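Local coordinates for protein acetyl-CoA acetyltransferase (Mycobacterium smegmatis, PDB 4EGV) that folds as a monomeric thiolase-like protein and probably transfers acyl groups, at residues E44-A49 with L138-E143; Q271-L276 with Y383-I388; A49-L54 with R99-D104. One frame throughout, in Å; residues are numbered along the deposited sequence.

Contact 1. Residues E44-A49 with L138-E143; sequences ELATEA and LIFGSE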
ATOM      1  N   GLU A  44     -22.121  -3.624  -8.384  1.00 37.39           N
ATOM      2  CA  GLU A  44     -23.090  -2.702  -7.763  1.00 37.44           C
ATOM      3  C   GLU A  44     -22.410  -1.654  -6.838  1.00 35.60           C
ATOM      4  O   GLU A  44     -22.792  -0.483  -6.813  1.00 34.46           O
ATOM      5  CB  GLU A  44     -24.253  -3.472  -7.044  1.00 37.64           C
ATOM      6  CG  GLU A  44     -25.319  -4.183  -7.993  1.00 41.48           C
ATOM      7  CD  GLU A  44     -26.370  -5.125  -7.247  1.00 46.39           C
ATOM      8  OE1 GLU A  44     -25.995  -6.064  -6.496  1.00 45.92           O
ATOM      9  OE2 GLU A  44     -27.591  -4.921  -7.423  1.00 46.01           O
ATOM     10  N   LEU A  45     -21.401  -2.101  -6.105  1.00 34.36           N
ATOM     11  CA  LEU A  45     -20.650  -1.249  -5.176  1.00 33.34           C
ATOM     12  C   LEU A  45     -19.774  -0.169  -5.841  1.00 33.14           C
ATOM     13  O   LEU A  45     -19.664   0.972  -5.374  1.00 31.72           O
ATOM     14  CB  LEU A  45     -19.770  -2.104  -4.281  1.00 33.04           C
ATOM     15  CG  LEU A  45     -20.417  -2.991  -3.208  1.00 33.20           C
ATOM     16  CD1 LEU A  45     -19.464  -4.050  -2.674  1.00 31.13           C
ATOM     17  CD2 LEU A  45     -21.077  -2.226  -2.083  1.00 30.35           C
ATOM     18  N   ALA A  46     -19.145  -0.566  -6.939  1.00 33.02           N
ATOM     19  CA  ALA A  46     -18.361   0.312  -7.756  1.00 32.67           C
ATOM     20  C   ALA A  46     -19.281   1.275  -8.460  1.00 32.15           C
ATOM     21  O   ALA A  46     -18.917   2.385  -8.718  1.00 32.28           O
ATOM     22  CB  ALA A  46     -17.555  -0.505  -8.770  1.00 32.44           C
ATOM     23  N   THR A  47     -20.475   0.834  -8.773  1.00 32.33           N
ATOM     24  CA  THR A  47     -21.496   1.677  -9.399  1.00 32.51           C
ATOM     25  C   THR A  47     -21.972   2.788  -8.458  1.00 32.37           C
ATOM     26  O   THR A  47     -21.980   3.928  -8.801  1.00 31.63           O
ATOM     27  CB  THR A  47     -22.655   0.783  -9.898  1.00 32.53           C
ATOM     28  OG1 THR A  47     -22.131  -0.071 -10.925  1.00 31.62           O
ATOM     29  CG2 THR A  47     -23.810   1.604 -10.415  1.00 31.03           C
ATOM     30  N   GLU A  48     -22.346   2.430  -7.254  1.00 32.71           N
ATOM     31  CA  GLU A  48     -22.688   3.404  -6.263  1.00 33.55           C
ATOM     32  C   GLU A  48     -21.612   4.475  -6.008  1.00 32.58           C
ATOM     33  O   GLU A  48     -21.930   5.648  -5.958  1.00 31.93           O
ATOM     34  CB  GLU A  48     -23.061   2.712  -4.958  1.00 33.89           C
ATOM     35  CG  GLU A  48     -24.517   2.327  -4.863  1.00 38.13           C
ATOM     36  CD  GLU A  48     -25.504   3.495  -5.029  1.00 43.39           C
ATOM     37  OE1 GLU A  48     -25.301   4.587  -4.479  1.00 44.35           O
ATOM     38  OE2 GLU A  48     -26.525   3.305  -5.705  1.00 45.96           O
ATOM     39  N   ALA A  49     -20.366   4.064  -5.826  1.00 32.05           N
ATOM     40  CA  ALA A  49     -19.235   5.008  -5.755  1.00 32.12           C
ATOM     41  C   ALA A  49     -19.024   5.864  -7.013  1.00 31.86           C
ATOM     42  O   ALA A  49     -18.705   7.027  -6.905  1.00 31.33           O
ATOM     43  CB  ALA A  49     -17.975   4.288  -5.409  1.00 31.85           C
ATOM     44  N   LEU A 138     -12.716   7.711 -15.858  1.00 32.53           N
ATOM     45  CA  LEU A 138     -13.268   7.244 -14.587  1.00 30.92           C
ATOM     46  C   LEU A 138     -12.513   6.026 -14.067  1.00 30.06           C
ATOM     47  O   LEU A 138     -12.365   5.042 -14.745  1.00 29.14           O
ATOM     48  CB  LEU A 138     -14.778   6.926 -14.693  1.00 30.91           C
ATOM     49  CG  LEU A 138     -15.487   6.556 -13.380  1.00 30.28           C
ATOM     50  CD1 LEU A 138     -15.410   7.728 -12.383  1.00 29.95           C
ATOM     51  CD2 LEU A 138     -16.917   6.143 -13.581  1.00 26.65           C
ATOM     52  N   ILE A 139     -12.033   6.125 -12.839  1.00 29.64           N
ATOM     53  CA  ILE A 139     -11.355   5.055 -12.155  1.00 29.52           C
ATOM     54  C   ILE A 139     -12.229   4.537 -11.000  1.00 28.54           C
ATOM     55  O   ILE A 139     -12.928   5.309 -10.359  1.00 28.22           O
ATOM     56  CB  ILE A 139     -10.017   5.602 -11.673  1.00 30.28           C
ATOM     57  CG1 ILE A 139      -9.086   5.804 -12.862  1.00 31.78           C
ATOM     58  CG2 ILE A 139      -9.324   4.696 -10.658  1.00 31.05           C
ATOM     59  CD1 ILE A 139      -7.932   6.754 -12.550  1.00 34.69           C
ATOM     60  N   PHE A 140     -12.242   3.240 -10.753  1.00 27.49           N
ATOM     61  CA  PHE A 140     -13.076   2.728  -9.683  1.00 27.40           C
ATOM     62  C   PHE A 140     -12.567   1.378  -9.213  1.00 27.66           C
ATOM     63  O   PHE A 140     -11.749   0.747  -9.876  1.00 26.20           O
ATOM     64  CB  PHE A 140     -14.568   2.658 -10.080  1.00 27.94           C
ATOM     65  CG  PHE A 140     -14.804   2.043 -11.425  1.00 29.03           C
ATOM     66  CD1 PHE A 140     -14.670   0.676 -11.617  1.00 27.46           C
ATOM     67  CD2 PHE A 140     -15.106   2.845 -12.516  1.00 30.57           C
ATOM     68  CE1 PHE A 140     -14.856   0.101 -12.866  1.00 29.33           C
ATOM     69  CE2 PHE A 140     -15.286   2.266 -13.813  1.00 32.74           C
ATOM     70  CZ  PHE A 140     -15.162   0.887 -13.961  1.00 32.07           C
ATOM     71  N   GLY A 141     -13.023   0.949  -8.040  1.00 28.12           N
ATOM     72  CA  GLY A 141     -12.666  -0.354  -7.523  1.00 30.03           C
ATOM     73  C   GLY A 141     -13.625  -0.698  -6.423  1.00 31.72           C
ATOM     74  O   GLY A 141     -14.332   0.166  -5.997  1.00 31.77           O
ATOM     75  N   SER A 142     -13.642  -1.938  -5.948  1.00 34.18           N
ATOM     76  CA  SER A 142     -14.596  -2.385  -4.916  1.00 36.90           C
ATOM     77  C   SER A 142     -14.234  -3.737  -4.342  1.00 39.55           C
ATOM     78  O   SER A 142     -13.415  -4.459  -4.891  1.00 39.77           O
ATOM     79  CB  SER A 142     -16.053  -2.428  -5.427  1.00 36.33           C
ATOM     80  OG  SER A 142     -16.186  -3.211  -6.595  1.00 35.30           O
ATOM     81  N   GLU A 143     -14.836  -4.079  -3.209  1.00 43.13           N
ATOM     82  CA  GLU A 143     -14.700  -5.408  -2.654  1.00 46.07           C
ATOM     83  C   GLU A 143     -15.925  -5.831  -1.908  1.00 47.65           C
ATOM     84  O   GLU A 143     -16.677  -5.010  -1.425  1.00 47.21           O
ATOM     85  CB  GLU A 143     -13.471  -5.557  -1.793  1.00 46.24           C
ATOM     86  CG  GLU A 143     -12.979  -4.317  -1.105  1.00 50.71           C
ATOM     87  CD  GLU A 143     -11.580  -4.527  -0.470  1.00 56.35           C
ATOM     88  OE1 GLU A 143     -10.568  -3.854  -0.909  1.00 56.49           O
ATOM     89  OE2 GLU A 143     -11.522  -5.392   0.457  1.00 57.16           O
TER

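Contact 2. Residues Q271-L276 with Y383-I388; sequences QGAALL and YSMHGI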
ATOM      1  N   GLN A 271     -17.335  -2.191   0.155  1.00 39.63           N
ATOM      2  CA  GLN A 271     -16.990  -0.794  -0.104  1.00 37.89           C
ATOM      3  C   GLN A 271     -16.517  -0.527  -1.534  1.00 36.01           C
ATOM      4  O   GLN A 271     -15.803  -1.338  -2.125  1.00 35.33           O
ATOM      5  CB  GLN A 271     -15.930  -0.315   0.892  1.00 38.18           C
ATOM      6  CG  GLN A 271     -14.867  -1.354   1.215  1.00 40.50           C
ATOM      7  CD  GLN A 271     -13.735  -0.788   2.050  1.00 41.10           C
ATOM      8  OE1 GLN A 271     -12.589  -0.732   1.604  1.00 40.94           O
ATOM      9  NE2 GLN A 271     -14.052  -0.366   3.268  1.00 40.98           N
ATOM     10  N   GLY A 272     -16.919   0.619  -2.079  1.00 34.52           N
ATOM     11  CA  GLY A 272     -16.473   1.048  -3.388  1.00 32.54           C
ATOM     12  C   GLY A 272     -15.893   2.431  -3.337  1.00 31.16           C
ATOM     13  O   GLY A 272     -16.238   3.216  -2.474  1.00 31.12           O
ATOM     14  N   ALA A 273     -14.980   2.715  -4.250  1.00 29.92           N
ATOM     15  CA  ALA A 273     -14.434   4.044  -4.423  1.00 28.50           C
ATOM     16  C   ALA A 273     -14.274   4.360  -5.925  1.00 27.86           C
ATOM     17  O   ALA A 273     -14.008   3.467  -6.691  1.00 28.31           O
ATOM     18  CB  ALA A 273     -13.132   4.162  -3.651  1.00 27.34           C
ATOM     19  N   ALA A 274     -14.456   5.616  -6.336  1.00 27.48           N
ATOM     20  CA  ALA A 274     -14.275   6.050  -7.712  1.00 26.97           C
ATOM     21  C   ALA A 274     -13.623   7.418  -7.793  1.00 27.41           C
ATOM     22  O   ALA A 274     -13.830   8.257  -6.932  1.00 27.25           O
ATOM     23  CB  ALA A 274     -15.583   6.048  -8.424  1.00 26.02           C
ATOM     24  N   LEU A 275     -12.812   7.631  -8.824  1.00 28.13           N
ATOM     25  CA  LEU A 275     -12.255   8.950  -9.111  1.00 29.33           C
ATOM     26  C   LEU A 275     -12.576   9.444 -10.516  1.00 29.38           C
ATOM     27  O   LEU A 275     -12.376   8.766 -11.484  1.00 28.75           O
ATOM     28  CB  LEU A 275     -10.721   8.974  -8.902  1.00 29.92           C
ATOM     29  CG  LEU A 275     -10.132   8.323  -7.639  1.00 31.02           C
ATOM     30  CD1 LEU A 275      -8.650   8.033  -7.785  1.00 31.09           C
ATOM     31  CD2 LEU A 275     -10.420   9.151  -6.402  1.00 30.99           C
ATOM     32  N   LEU A 276     -13.059  10.656 -10.613  1.00 30.71           N
ATOM     33  CA  LEU A 276     -13.328  11.251 -11.883  1.00 31.67           C
ATOM     34  C   LEU A 276     -12.302  12.319 -12.207  1.00 32.77           C
ATOM     35  O   LEU A 276     -12.112  13.237 -11.464  1.00 32.28           O
ATOM     36  CB  LEU A 276     -14.736  11.816 -11.868  1.00 31.41           C
ATOM     37  CG  LEU A 276     -15.389  12.422 -13.117  1.00 31.55           C
ATOM     38  CD1 LEU A 276     -15.469  11.470 -14.365  1.00 26.38           C
ATOM     39  CD2 LEU A 276     -16.733  12.968 -12.680  1.00 29.64           C
ATOM     40  N   TYR A 383      -7.640  -0.121  -1.299  1.00 34.63           N
ATOM     41  CA  TYR A 383      -7.561   0.815  -0.190  1.00 34.56           C
ATOM     42  C   TYR A 383      -7.152   2.240  -0.556  1.00 33.99           C
ATOM     43  O   TYR A 383      -7.801   3.183  -0.144  1.00 33.98           O
ATOM     44  CB  TYR A 383      -6.623   0.305   0.891  1.00 35.03           C
ATOM     45  CG  TYR A 383      -6.328   1.406   1.882  1.00 38.19           C
ATOM     46  CD1 TYR A 383      -7.235   1.699   2.915  1.00 39.00           C
ATOM     47  CD2 TYR A 383      -5.180   2.203   1.758  1.00 39.87           C
ATOM     48  CE1 TYR A 383      -7.001   2.696   3.777  1.00 41.68           C
ATOM     49  CE2 TYR A 383      -4.950   3.223   2.642  1.00 41.84           C
ATOM     50  CZ  TYR A 383      -5.867   3.461   3.644  1.00 43.39           C
ATOM     51  OH  TYR A 383      -5.650   4.457   4.550  1.00 46.39           O
ATOM     52  N   SER A 384      -6.079   2.407  -1.318  1.00 33.29           N
ATOM     53  CA  SER A 384      -5.585   3.749  -1.650  1.00 32.37           C
ATOM     54  C   SER A 384      -6.542   4.616  -2.452  1.00 31.85           C
ATOM     55  O   SER A 384      -6.306   5.786  -2.632  1.00 32.12           O
ATOM     56  CB  SER A 384      -4.207   3.712  -2.346  1.00 32.12           C
ATOM     57  OG  SER A 384      -3.141   3.722  -1.412  1.00 32.06           O
HETATM   58  N   MSE A 385      -7.625   4.080  -2.949  1.00 31.61           N
HETATM   59  CA  MSE A 385      -8.517   4.945  -3.662  1.00 31.73           C
HETATM   60  C   MSE A 385      -9.408   5.730  -2.727  1.00 30.13           C
HETATM   61  O   MSE A 385      -9.879   6.808  -3.070  1.00 29.55           O
HETATM   62  CB  MSE A 385      -9.378   4.139  -4.572  1.00 32.64           C
HETATM   63  CG  MSE A 385     -10.129   5.003  -5.497  1.00 37.69           C
HETATM   64 SE   MSE A 385     -10.339   4.008  -7.026  1.00 48.43          SE
HETATM   65  CE  MSE A 385     -11.381   2.532  -6.398  1.00 50.44           C
ATOM     66  N   HIS A 386      -9.661   5.144  -1.569  1.00 28.71           N
ATOM     67  CA  HIS A 386     -10.253   5.828  -0.451  1.00 27.69           C
ATOM     68  C   HIS A 386      -9.335   6.957   0.111  1.00 26.38           C
ATOM     69  O   HIS A 386      -9.802   8.022   0.454  1.00 24.37           O
ATOM     70  CB  HIS A 386     -10.614   4.783   0.615  1.00 27.56           C
ATOM     71  CG  HIS A 386     -11.694   3.850   0.171  1.00 28.22           C
ATOM     72  ND1 HIS A 386     -13.025   4.205   0.181  1.00 27.50           N
ATOM     73  CD2 HIS A 386     -11.639   2.594  -0.336  1.00 26.95           C
ATOM     74  CE1 HIS A 386     -13.745   3.204  -0.277  1.00 26.25           C
ATOM     75  NE2 HIS A 386     -12.928   2.215  -0.590  1.00 25.49           N
ATOM     76  N   GLY A 387      -8.039   6.665   0.186  1.00 25.74           N
ATOM     77  CA  GLY A 387      -6.992   7.618   0.470  1.00 25.68           C
ATOM     78  C   GLY A 387      -7.001   8.833  -0.434  1.00 25.64           C
ATOM     79  O   GLY A 387      -7.033   9.962   0.045  1.00 24.72           O
ATOM     80  N   ILE A 388      -6.984   8.582  -1.738  1.00 25.35           N
ATOM     81  CA  ILE A 388      -7.104   9.617  -2.741  1.00 25.89           C
ATOM     82  C   ILE A 388      -8.384  10.435  -2.591  1.00 26.94           C
ATOM     83  O   ILE A 388      -8.360  11.668  -2.692  1.00 27.17           O
ATOM     84  CB  ILE A 388      -6.956   9.056  -4.170  1.00 25.48           C
ATOM     85  CG1 ILE A 388      -5.598   8.378  -4.310  1.00 25.71           C
ATOM     86  CG2 ILE A 388      -7.118  10.132  -5.209  1.00 22.50           C
ATOM     87  CD1 ILE A 388      -5.355   7.598  -5.606  1.00 23.49           C
TER

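Contact 3. Residues A49-L54 with R99-D104; sequences AAKAAL and RNIGAD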
ATOM      1  N   ALA A  49     -20.366   4.064  -5.826  1.00 32.05           N
ATOM      2  CA  ALA A  49     -19.235   5.008  -5.755  1.00 32.12           C
ATOM      3  C   ALA A  49     -19.024   5.864  -7.013  1.00 31.86           C
ATOM      4  O   ALA A  49     -18.705   7.027  -6.905  1.00 31.33           O
ATOM      5  CB  ALA A  49     -17.975   4.288  -5.409  1.00 31.85           C
ATOM      6  N   ALA A  50     -19.222   5.289  -8.193  1.00 32.45           N
ATOM      7  CA  ALA A  50     -19.060   6.011  -9.450  1.00 32.98           C
ATOM      8  C   ALA A  50     -20.117   7.086  -9.640  1.00 33.30           C
ATOM      9  O   ALA A  50     -19.822   8.183 -10.175  1.00 32.92           O
ATOM     10  CB  ALA A  50     -19.035   5.056 -10.623  1.00 32.71           C
ATOM     11  N   LYS A  51     -21.326   6.778  -9.169  1.00 33.99           N
ATOM     12  CA  LYS A  51     -22.466   7.707  -9.182  1.00 34.95           C
ATOM     13  C   LYS A  51     -22.280   8.912  -8.295  1.00 34.83           C
ATOM     14  O   LYS A  51     -22.731   9.993  -8.624  1.00 34.76           O
ATOM     15  CB  LYS A  51     -23.756   6.994  -8.780  1.00 35.53           C
ATOM     16  CG  LYS A  51     -24.431   6.290  -9.898  1.00 35.97           C
ATOM     17  CD  LYS A  51     -25.566   5.455  -9.355  1.00 39.07           C
ATOM     18  CE  LYS A  51     -26.276   4.743 -10.510  1.00 40.26           C
ATOM     19  NZ  LYS A  51     -27.079   3.625 -10.039  1.00 38.81           N
ATOM     20  N   ALA A  52     -21.619   8.687  -7.172  1.00 35.50           N
ATOM     21  CA  ALA A  52     -21.215   9.741  -6.243  1.00 36.25           C
ATOM     22  C   ALA A  52     -20.067  10.586  -6.775  1.00 36.70           C
ATOM     23  O   ALA A  52     -20.015  11.775  -6.470  1.00 37.08           O
ATOM     24  CB  ALA A  52     -20.860   9.164  -4.872  1.00 35.80           C
ATOM     25  N   ALA A  53     -19.156   9.985  -7.545  1.00 37.12           N
ATOM     26  CA  ALA A  53     -18.081  10.730  -8.173  1.00 38.08           C
ATOM     27  C   ALA A  53     -18.633  11.708  -9.237  1.00 39.31           C
ATOM     28  O   ALA A  53     -18.175  12.865  -9.364  1.00 38.76           O
ATOM     29  CB  ALA A  53     -17.045   9.790  -8.739  1.00 37.22           C
ATOM     30  N   LEU A  54     -19.642  11.237  -9.974  1.00 40.96           N
ATOM     31  CA  LEU A  54     -20.328  12.022 -10.970  1.00 42.45           C
ATOM     32  C   LEU A  54     -21.171  13.106 -10.348  1.00 43.94           C
ATOM     33  O   LEU A  54     -21.394  14.146 -10.941  1.00 43.70           O
ATOM     34  CB  LEU A  54     -21.242  11.120 -11.770  1.00 42.86           C
ATOM     35  CG  LEU A  54     -20.854  10.678 -13.186  1.00 42.58           C
ATOM     36  CD1 LEU A  54     -19.413  10.256 -13.291  1.00 42.90           C
ATOM     37  CD2 LEU A  54     -21.788   9.577 -13.595  1.00 42.81           C
ATOM     38  N   ARG A  99     -22.190   0.876 -17.895  1.00 37.35           N
ATOM     39  CA  ARG A  99     -23.531   0.752 -18.454  1.00 38.73           C
ATOM     40  C   ARG A  99     -24.476   1.257 -17.395  1.00 38.17           C
ATOM     41  O   ARG A  99     -25.391   2.068 -17.652  1.00 37.50           O
ATOM     42  CB  ARG A  99     -23.835  -0.717 -18.856  1.00 40.24           C
ATOM     43  CG  ARG A  99     -24.907  -0.963 -20.022  1.00 45.55           C
ATOM     44  CD  ARG A  99     -24.580  -2.270 -20.881  1.00 55.82           C
ATOM     45  NE  ARG A  99     -24.513  -3.472 -20.020  1.00 61.63           N
ATOM     46  CZ  ARG A  99     -23.473  -4.302 -19.838  1.00 62.07           C
ATOM     47  NH1 ARG A  99     -22.311  -4.170 -20.484  1.00 61.08           N
ATOM     48  NH2 ARG A  99     -23.629  -5.298 -18.979  1.00 60.81           N
ATOM     49  N   ASN A 100     -24.207   0.812 -16.189  1.00 38.39           N
ATOM     50  CA  ASN A 100     -24.963   1.231 -15.031  1.00 39.16           C
ATOM     51  C   ASN A 100     -25.057   2.732 -14.700  1.00 38.95           C
ATOM     52  O   ASN A 100     -26.041   3.178 -14.105  1.00 38.42           O
ATOM     53  CB  ASN A 100     -24.405   0.535 -13.813  1.00 39.64           C
ATOM     54  CG  ASN A 100     -24.864  -0.883 -13.690  1.00 40.56           C
ATOM     55  OD1 ASN A 100     -25.769  -1.332 -14.380  1.00 41.13           O
ATOM     56  ND2 ASN A 100     -24.236  -1.600 -12.810  1.00 39.97           N
ATOM     57  N   ILE A 101     -24.021   3.488 -15.073  1.00 39.15           N
ATOM     58  CA  ILE A 101     -23.960   4.933 -14.866  1.00 38.53           C
ATOM     59  C   ILE A 101     -24.307   5.754 -16.120  1.00 38.47           C
ATOM     60  O   ILE A 101     -24.346   6.961 -16.059  1.00 38.32           O
ATOM     61  CB  ILE A 101     -22.576   5.356 -14.287  1.00 38.33           C
ATOM     62  CG1 ILE A 101     -21.465   5.094 -15.293  1.00 37.88           C
ATOM     63  CG2 ILE A 101     -22.289   4.654 -12.984  1.00 37.15           C
ATOM     64  CD1 ILE A 101     -20.268   5.884 -15.078  1.00 36.75           C
ATOM     65  N   GLY A 102     -24.540   5.105 -17.251  1.00 38.92           N
ATOM     66  CA  GLY A 102     -24.930   5.801 -18.476  1.00 39.78           C
ATOM     67  C   GLY A 102     -23.775   6.219 -19.357  1.00 40.22           C
ATOM     68  O   GLY A 102     -23.895   7.142 -20.117  1.00 40.06           O
ATOM     69  N   ALA A 103     -22.651   5.526 -19.237  1.00 41.06           N
ATOM     70  CA  ALA A 103     -21.444   5.793 -20.022  1.00 41.77           C
ATOM     71  C   ALA A 103     -21.303   4.775 -21.147  1.00 42.27           C
ATOM     72  O   ALA A 103     -21.762   3.629 -21.016  1.00 42.33           O
ATOM     73  CB  ALA A 103     -20.180   5.773 -19.125  1.00 41.01           C
ATOM     74  N   ASP A 104     -20.695   5.197 -22.257  1.00 42.57           N
ATOM     75  CA  ASP A 104     -20.324   4.266 -23.333  1.00 42.75           C
ATOM     76  C   ASP A 104     -18.915   4.613 -23.879  1.00 41.60           C
ATOM     77  O   ASP A 104     -18.779   5.226 -24.948  1.00 40.82           O
ATOM     78  CB  ASP A 104     -21.401   4.220 -24.433  1.00 43.42           C
ATOM     79  CG  ASP A 104     -21.126   3.103 -25.491  1.00 46.17           C
ATOM     80  OD1 ASP A 104     -20.639   2.011 -25.107  1.00 45.28           O
ATOM     81  OD2 ASP A 104     -21.389   3.325 -26.714  1.00 48.11           O
TER
HETATM   82  O   HOH W   1     -28.215   2.125 -12.042  1.00 10.22           O

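Contact 1. Residues E44-A49 with L138-E143
Leu45 and Ala46 of helix 44-49 settle onto one face of strand 138-143, which runs obliquely to the helix with the chain directions 136° apart. Ala46 and Ser142 bring the backbones closest, with their CA atoms 5.4 Å from each other, a spacing that the methyl group and the short serine side chain allow. Ser142 OG stands in the crowded position between its own backbone N and carbonyl carbon (chi1 54°). From there the OG approaches the Ala46 methyl CB at 3.7 Å and forms a hydrogen bond with Ser42 O, near the start of the same helix, so this buried hydroxyl has a polar partner. Alongside, Ser142 CB meets Leu45 CB at 3.9 Å. Leu45 turns its CG anti to its carbonyl carbon (chi1 -70°), which carries CD1 past the serine to the backbone carbonyl of Glu143. The Glu143 side chain itself leaves the strand on the other side, where OE2 is bonded by Leu379 N. Two residues before Ser142, Phe140 projects toward the helix too. Its CD1 lies 4.2 Å from Ala46 CB, which comes in obliquely to the ring, while Leu138 CG sits at the ring edge in plane. The contact joins an outer helix of the thiolase fold, on the connection between the parallel strands 20-29 and 70-73, to strand 136-143 of the same sheet. Val97 of helix 93-101 closes in on Ala46 and Phe140, Phe28 of strand 20-29 touches Leu45, and strands 70-73 and 271-279 flank strand 136-143.

Contact 2. Residues Q271-L276 with Y383-I388
Strand 271-276 and helix 383-388 cross at 53° between their chain directions, their axes 7.8 Å apart at the closest point. This is sheet-to-helix packing inside the thiolase fold: helix 383-397 lies against the face of the sheet opposite helix 42-56, next to helix 117-130, whose Pro118 touches Met385. Ala273 CB fits between Met385, modelled as selenomethionine, and the His386 ring, touching Met385 CG at 3.6 Å. Met385 holds CG anti to its backbone N (chi1 -170°), where CG also meets Leu275 CG at 4.0 Å as the two chains slide past each other in opposite directions; the chain bends only beyond CG. Farther along the helix, Leu275 and Ile388 cross at about a right angle, Leu275 CD2 resting 3.6 Å from Ile388 CG2. At the other end, the Gln271 amide crosses the imidazole obliquely, and Gln271 OE1 stays 3.7 Å from His386 NE2 without bonding. The ring is fixed elsewhere: His386 ND1 is hydrogen-bonded to Gln27 NE2, which probably leaves the proton on NE2, and Phe376 meets it at a steep angle. Tyr383 O lies at the ring edge, in plane. Over one face the methyl of Ala273 makes a CH-pi contact, CB standing 3.6 Å from the His386 centroid and 15° off the ring normal.

Contact 3. Residues A49-L54 with R99-D104
No flat group stacks between helix 49-54 and segment 99-104; the nearest one, the Asn100 carboxamide, turns its ND2 to Thr47 OG1, one turn back along helix 42-56, in a hydrogen bond. What meets the helix instead is mostly Ile101. Its CG1 takes the crowded place between backbone N and carbonyl carbon (chi1 66°), which sets CG2 beside the N and sends the two branches to different partners. Ile101 CG2 touches Ala50 CB at 4.0 Å and the Lys51 CG at 4.1 Å, whereas Ile101 CD1 reaches Leu54 CD2 at 4.3 Å, one turn farther on. Helix 93-101 ends here in a Schellman motif: Gly102, at a positive phi of 91°, turns the chain out of the helix, and Gly102 N bonds back to Arg99 O at 3.2 Å. A CB at that position would jam against the carbonyl O of Ile101. The helix end thereby offers Asn100 O toward Lys51, whose extended chain slides past Ile101 and brings CE to 3.9 Å from Asn100 O. A water links the pair, accepting from Lys51 NZ at 2.7 Å and donating to Asn100 O at 3.2 Å.

Contacts 1 and 3 share helix 42-56 and lie 9 Å apart between centres; contact 3 is nested in the chain loop that contact 1 closes. Leu138 joins them, its CD2 packing on Ile101 CD1 at 3.7 Å. Contacts 1 and 2, with centres 8 Å apart, occupy opposite faces of neighbouring strands paired by Ile139 O and Leu275 N (2.8 Å). Contacts 2 and 3 are about 14 Å apart between centres, yet Ala49 CB reaches Gly272 C at 3.5 Å. In classical thiolases a histidine at the start of the helix equivalent to 383-397 belongs to the active site; His386 of contact 2 probably occupies that position, while contact 3 lies farther out.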